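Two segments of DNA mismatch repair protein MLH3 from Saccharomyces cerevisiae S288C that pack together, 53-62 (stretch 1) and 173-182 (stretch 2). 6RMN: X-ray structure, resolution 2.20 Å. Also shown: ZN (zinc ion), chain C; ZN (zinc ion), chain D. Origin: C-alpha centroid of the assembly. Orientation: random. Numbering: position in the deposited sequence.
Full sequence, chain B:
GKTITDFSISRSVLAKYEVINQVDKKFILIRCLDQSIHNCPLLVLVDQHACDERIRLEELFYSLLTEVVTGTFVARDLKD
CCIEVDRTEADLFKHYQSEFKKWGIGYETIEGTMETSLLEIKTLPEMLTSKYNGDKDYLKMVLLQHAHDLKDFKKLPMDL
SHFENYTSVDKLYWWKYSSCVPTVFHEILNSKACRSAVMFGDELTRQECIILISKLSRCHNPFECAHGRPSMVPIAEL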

# COMPACT_ATOMS: atom_id res chain seq x y z
N GLU B 53 12.35 -13.91 2.42
CA GLU B 53 12.79 -15.26 2.78
C GLU B 53 12.03 -16.33 1.97
O GLU B 53 12.65 -17.27 1.50
CB GLU B 53 12.62 -15.49 4.28
CG GLU B 53 13.09 -16.83 4.81
CD GLU B 53 12.84 -16.93 6.30
OE1 GLU B 53 13.54 -16.24 7.07
OE2 GLU B 53 11.90 -17.66 6.69
N ARG B 54 10.70 -16.14 1.79
CA ARG B 54 9.85 -17.03 1.01
C ARG B 54 10.26 -17.09 -0.47
O ARG B 54 10.37 -18.19 -1.03
CB ARG B 54 8.37 -16.61 1.12
CG ARG B 54 7.43 -17.55 0.38
CD ARG B 54 7.28 -18.80 1.20
NE ARG B 54 7.66 -19.99 0.48
CZ ARG B 54 7.59 -21.22 0.99
NH1 ARG B 54 7.16 -21.41 2.23
NH2 ARG B 54 7.94 -22.26 0.26
N ILE B 55 10.43 -15.91 -1.09
CA ILE B 55 10.84 -15.77 -2.49
C ILE B 55 12.19 -16.47 -2.68
O ILE B 55 12.39 -17.18 -3.67
CB ILE B 55 10.92 -14.26 -2.93
CG1 ILE B 55 9.54 -13.56 -2.83
CG2 ILE B 55 11.51 -14.10 -4.35
CD1 ILE B 55 9.60 -12.04 -2.64
N ARG B 56 13.12 -16.22 -1.73
CA ARG B 56 14.48 -16.75 -1.76
C ARG B 56 14.53 -18.26 -1.62
O ARG B 56 15.32 -18.88 -2.32
CB ARG B 56 15.36 -16.04 -0.72
CG ARG B 56 15.78 -14.65 -1.17
CD ARG B 56 16.64 -13.96 -0.13
NE ARG B 56 16.97 -12.59 -0.52
CZ ARG B 56 18.01 -12.24 -1.28
NH1 ARG B 56 18.84 -13.16 -1.74
NH2 ARG B 56 18.22 -10.97 -1.59
N LEU B 57 13.67 -18.84 -0.75
CA LEU B 57 13.57 -20.27 -0.52
C LEU B 57 13.10 -21.00 -1.76
O LEU B 57 13.74 -21.96 -2.18
CB LEU B 57 12.67 -20.61 0.68
CG LEU B 57 12.52 -22.12 0.97
CD1 LEU B 57 13.79 -22.69 1.62
CD2 LEU B 57 11.30 -22.39 1.78
N GLU B 58 12.00 -20.54 -2.35
CA GLU B 58 11.45 -21.15 -3.56
C GLU B 58 12.44 -21.12 -4.75
O GLU B 58 12.43 -22.06 -5.55
CB GLU B 58 10.09 -20.52 -3.89
CG GLU B 58 9.06 -20.78 -2.81
CD GLU B 58 7.61 -20.80 -3.25
OE1 GLU B 58 7.37 -20.65 -4.47
OE2 GLU B 58 6.72 -20.98 -2.39
N GLU B 59 13.34 -20.09 -4.83
CA GLU B 59 14.39 -19.98 -5.84
C GLU B 59 15.45 -21.04 -5.57
O GLU B 59 15.94 -21.67 -6.51
CB GLU B 59 15.05 -18.58 -5.81
CG GLU B 59 14.21 -17.48 -6.46
CD GLU B 59 14.61 -16.02 -6.24
OE1 GLU B 59 15.59 -15.74 -5.51
OE2 GLU B 59 13.91 -15.15 -6.80
N LEU B 60 15.81 -21.24 -4.28
CA LEU B 60 16.82 -22.21 -3.83
C LEU B 60 16.37 -23.64 -4.09
O LEU B 60 17.17 -24.46 -4.57
CB LEU B 60 17.19 -22.00 -2.35
CG LEU B 60 18.07 -20.78 -2.01
CD1 LEU B 60 18.22 -20.60 -0.53
CD2 LEU B 60 19.43 -20.87 -2.65
N PHE B 61 15.09 -23.93 -3.78
CA PHE B 61 14.44 -25.20 -4.01
C PHE B 61 14.39 -25.52 -5.49
O PHE B 61 14.78 -26.62 -5.88
CB PHE B 61 13.05 -25.25 -3.36
CG PHE B 61 13.08 -26.02 -2.06
CD1 PHE B 61 13.13 -27.41 -2.04
CD2 PHE B 61 13.13 -25.35 -0.84
CE1 PHE B 61 13.20 -28.11 -0.84
CE2 PHE B 61 13.22 -26.06 0.36
CZ PHE B 61 13.25 -27.43 0.36
N TYR B 62 13.97 -24.55 -6.32
CA TYR B 62 13.89 -24.70 -7.77
C TYR B 62 15.27 -25.07 -8.36
O TYR B 62 15.35 -25.98 -9.17
CB TYR B 62 13.27 -23.44 -8.45
CG TYR B 62 13.32 -23.50 -9.97
CD1 TYR B 62 12.37 -24.22 -10.69
CD2 TYR B 62 14.35 -22.88 -10.67
CE1 TYR B 62 12.45 -24.32 -12.08
CE2 TYR B 62 14.45 -22.99 -12.06
CZ TYR B 62 13.49 -23.70 -12.76
OH TYR B 62 13.57 -23.80 -14.13
N TYR B 173 8.01 -28.76 -11.87
CA TYR B 173 7.35 -28.14 -10.73
C TYR B 173 8.04 -28.71 -9.51
O TYR B 173 7.74 -29.83 -9.08
CB TYR B 173 5.83 -28.41 -10.74
CG TYR B 173 5.14 -27.96 -12.01
CD1 TYR B 173 4.74 -26.63 -12.18
CD2 TYR B 173 4.90 -28.85 -13.05
CE1 TYR B 173 4.11 -26.21 -13.35
CE2 TYR B 173 4.27 -28.44 -14.22
CZ TYR B 173 3.88 -27.12 -14.37
OH TYR B 173 3.25 -26.72 -15.52
N TRP B 174 9.05 -27.97 -9.01
CA TRP B 174 9.90 -28.37 -7.88
C TRP B 174 9.09 -28.86 -6.68
O TRP B 174 9.51 -29.82 -6.03
CB TRP B 174 10.87 -27.23 -7.47
CG TRP B 174 10.18 -25.99 -6.98
CD1 TRP B 174 9.73 -24.95 -7.73
CD2 TRP B 174 9.74 -25.74 -5.63
NE1 TRP B 174 9.06 -24.05 -6.94
CE2 TRP B 174 9.05 -24.51 -5.65
CE3 TRP B 174 9.83 -26.45 -4.42
CZ2 TRP B 174 8.45 -23.97 -4.50
CZ3 TRP B 174 9.25 -25.91 -3.28
CH2 TRP B 174 8.59 -24.68 -3.32
N TRP B 175 7.91 -28.24 -6.43
CA TRP B 175 7.04 -28.55 -5.30
C TRP B 175 6.36 -29.92 -5.38
O TRP B 175 5.83 -30.39 -4.36
CB TRP B 175 6.02 -27.44 -5.08
CG TRP B 175 5.41 -26.89 -6.33
CD1 TRP B 175 5.80 -25.79 -7.03
CD2 TRP B 175 4.25 -27.41 -7.00
NE1 TRP B 175 4.97 -25.59 -8.10
CE2 TRP B 175 4.00 -26.56 -8.10
CE3 TRP B 175 3.37 -28.47 -6.75
CZ2 TRP B 175 2.91 -26.75 -8.96
CZ3 TRP B 175 2.30 -28.67 -7.60
CH2 TRP B 175 2.08 -27.82 -8.69
N LYS B 176 6.41 -30.59 -6.54
CA LYS B 176 5.88 -31.94 -6.70
C LYS B 176 6.88 -32.97 -6.15
O LYS B 176 6.53 -34.14 -6.00
CB LYS B 176 5.55 -32.22 -8.18
CG LYS B 176 4.31 -31.48 -8.66
CD LYS B 176 3.95 -31.75 -10.10
CE LYS B 176 2.67 -31.04 -10.45
NZ LYS B 176 2.19 -31.36 -11.82
N TYR B 177 8.11 -32.53 -5.84
CA TYR B 177 9.23 -33.33 -5.34
C TYR B 177 9.75 -32.80 -4.00
O TYR B 177 10.66 -33.39 -3.42
CB TYR B 177 10.38 -33.30 -6.37
CG TYR B 177 9.99 -33.77 -7.75
CD1 TYR B 177 9.56 -32.86 -8.71
CD2 TYR B 177 10.10 -35.11 -8.11
CE1 TYR B 177 9.21 -33.28 -9.99
CE2 TYR B 177 9.76 -35.54 -9.39
CZ TYR B 177 9.30 -34.62 -10.33
OH TYR B 177 8.96 -35.05 -11.59
N SER B 178 9.20 -31.66 -3.54
CA SER B 178 9.55 -30.95 -2.31
C SER B 178 9.59 -31.85 -1.06
O SER B 178 10.47 -31.70 -0.21
CB SER B 178 8.59 -29.79 -2.09
OG SER B 178 9.26 -28.69 -1.50
N SER B 179 8.64 -32.80 -0.97
CA SER B 179 8.51 -33.75 0.13
C SER B 179 9.69 -34.76 0.26
O SER B 179 9.95 -35.23 1.36
CB SER B 179 7.18 -34.49 0.02
OG SER B 179 7.18 -35.48 -1.00
N CYS B 180 10.36 -35.10 -0.87
CA CYS B 180 11.49 -36.05 -0.97
C CYS B 180 12.80 -35.48 -0.48
O CYS B 180 13.74 -36.23 -0.25
CB CYS B 180 11.65 -36.53 -2.41
SG CYS B 180 10.11 -37.07 -3.16
N VAL B 181 12.90 -34.17 -0.42
CA VAL B 181 14.12 -33.49 -0.03
C VAL B 181 14.54 -33.86 1.40
O VAL B 181 13.75 -33.62 2.31
CB VAL B 181 14.00 -31.97 -0.26
CG1 VAL B 181 15.25 -31.24 0.21
CG2 VAL B 181 13.70 -31.67 -1.72
N PRO B 182 15.74 -34.47 1.63
CA PRO B 182 16.15 -34.79 3.01
C PRO B 182 16.09 -33.57 3.94
O PRO B 182 16.37 -32.46 3.49
CB PRO B 182 17.57 -35.33 2.84
CG PRO B 182 17.61 -35.84 1.44
CD PRO B 182 16.78 -34.87 0.66
ZN ZN C . 14.05 -15.58 8.85
ZN ZN D . 11.11 -17.91 8.86
O HOH W 1 8.16 -20.69 -7.08

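This is a small, mainly apolar contact in which the indole of Trp 174 lies against one helix, with no direct hydrogen bond between the two stretches. About 340 Å² of surface is buried, both sides summed.

Stretch 1 is helical throughout. From Leu 57 to Tyr 62, each NH bonds to the carbonyl four residues earlier, as from Leu 57 N to Glu 53 O (2.9 Å) and from Tyr 62 N to Glu 58 O (3.0 Å). Stretch 2 is less regular. It turns through short-range bonds, including Lys 176 N to Tyr 173 O at 3.0 Å and Cys 180 N to Tyr 177 O at 3.1 Å. The backbones come closest at Tyr 62 and Trp 174, whose CA atoms are 5.4 Å apart.

Trp 174 has the largest share of the contact. Its CA-to-CB bond points toward the helix, and chi1 is p. Phe 61 CB sits over one face of the indole, 4.0 Å from the centroid of the Trp 174 six-membered ring. This is a CH-pi contact, in which a weakly polarised CH group meets the pi electrons. The closest atoms of the pair are Phe 61 CB and Trp 174 CE3, at 3.6 Å. The Phe 61 ring and the Trp 174 six-membered ring are oblique, with planes at 31° and centroids 5.6 Å apart. Beside them, Tyr 62 CB packs against Trp 174 CD1 at 3.9 Å.

Phe 61 also reaches further along stretch 2. Its CE1 meets Val 181 CG2 at 3.7 Å, and the methyl lies at the edge of the phenyl ring. This is plain apolar packing between two buried side chains. Phe 61 CE1 is also 4.0 Å from Ser 178 OG, a contact without a hydrogen bond.

Charged groups border the indole. Glu 58 OE1 approaches Trp 174 CZ2 at 3.5 Å. Arg 54 NH2 lies near the ring plane, 4.4 Å from Trp 174 CH2, so the guanidinium is at the edge of the indole rather than over its face. Within the helix, Arg 54 NH2 forms a salt bridge with Glu 58 OE2 at 3.2 Å. The residues are one turn apart, which brings their opposite charges together beside the tryptophan.

One water supplies a polar link between the stretches. It donates to Glu 58 OE1 at 2.7 Å and accepts a weak hydrogen bond from Trp 174 NE1 at 3.5 Å.

Glu 53 binds both zinc ions, away from this contact.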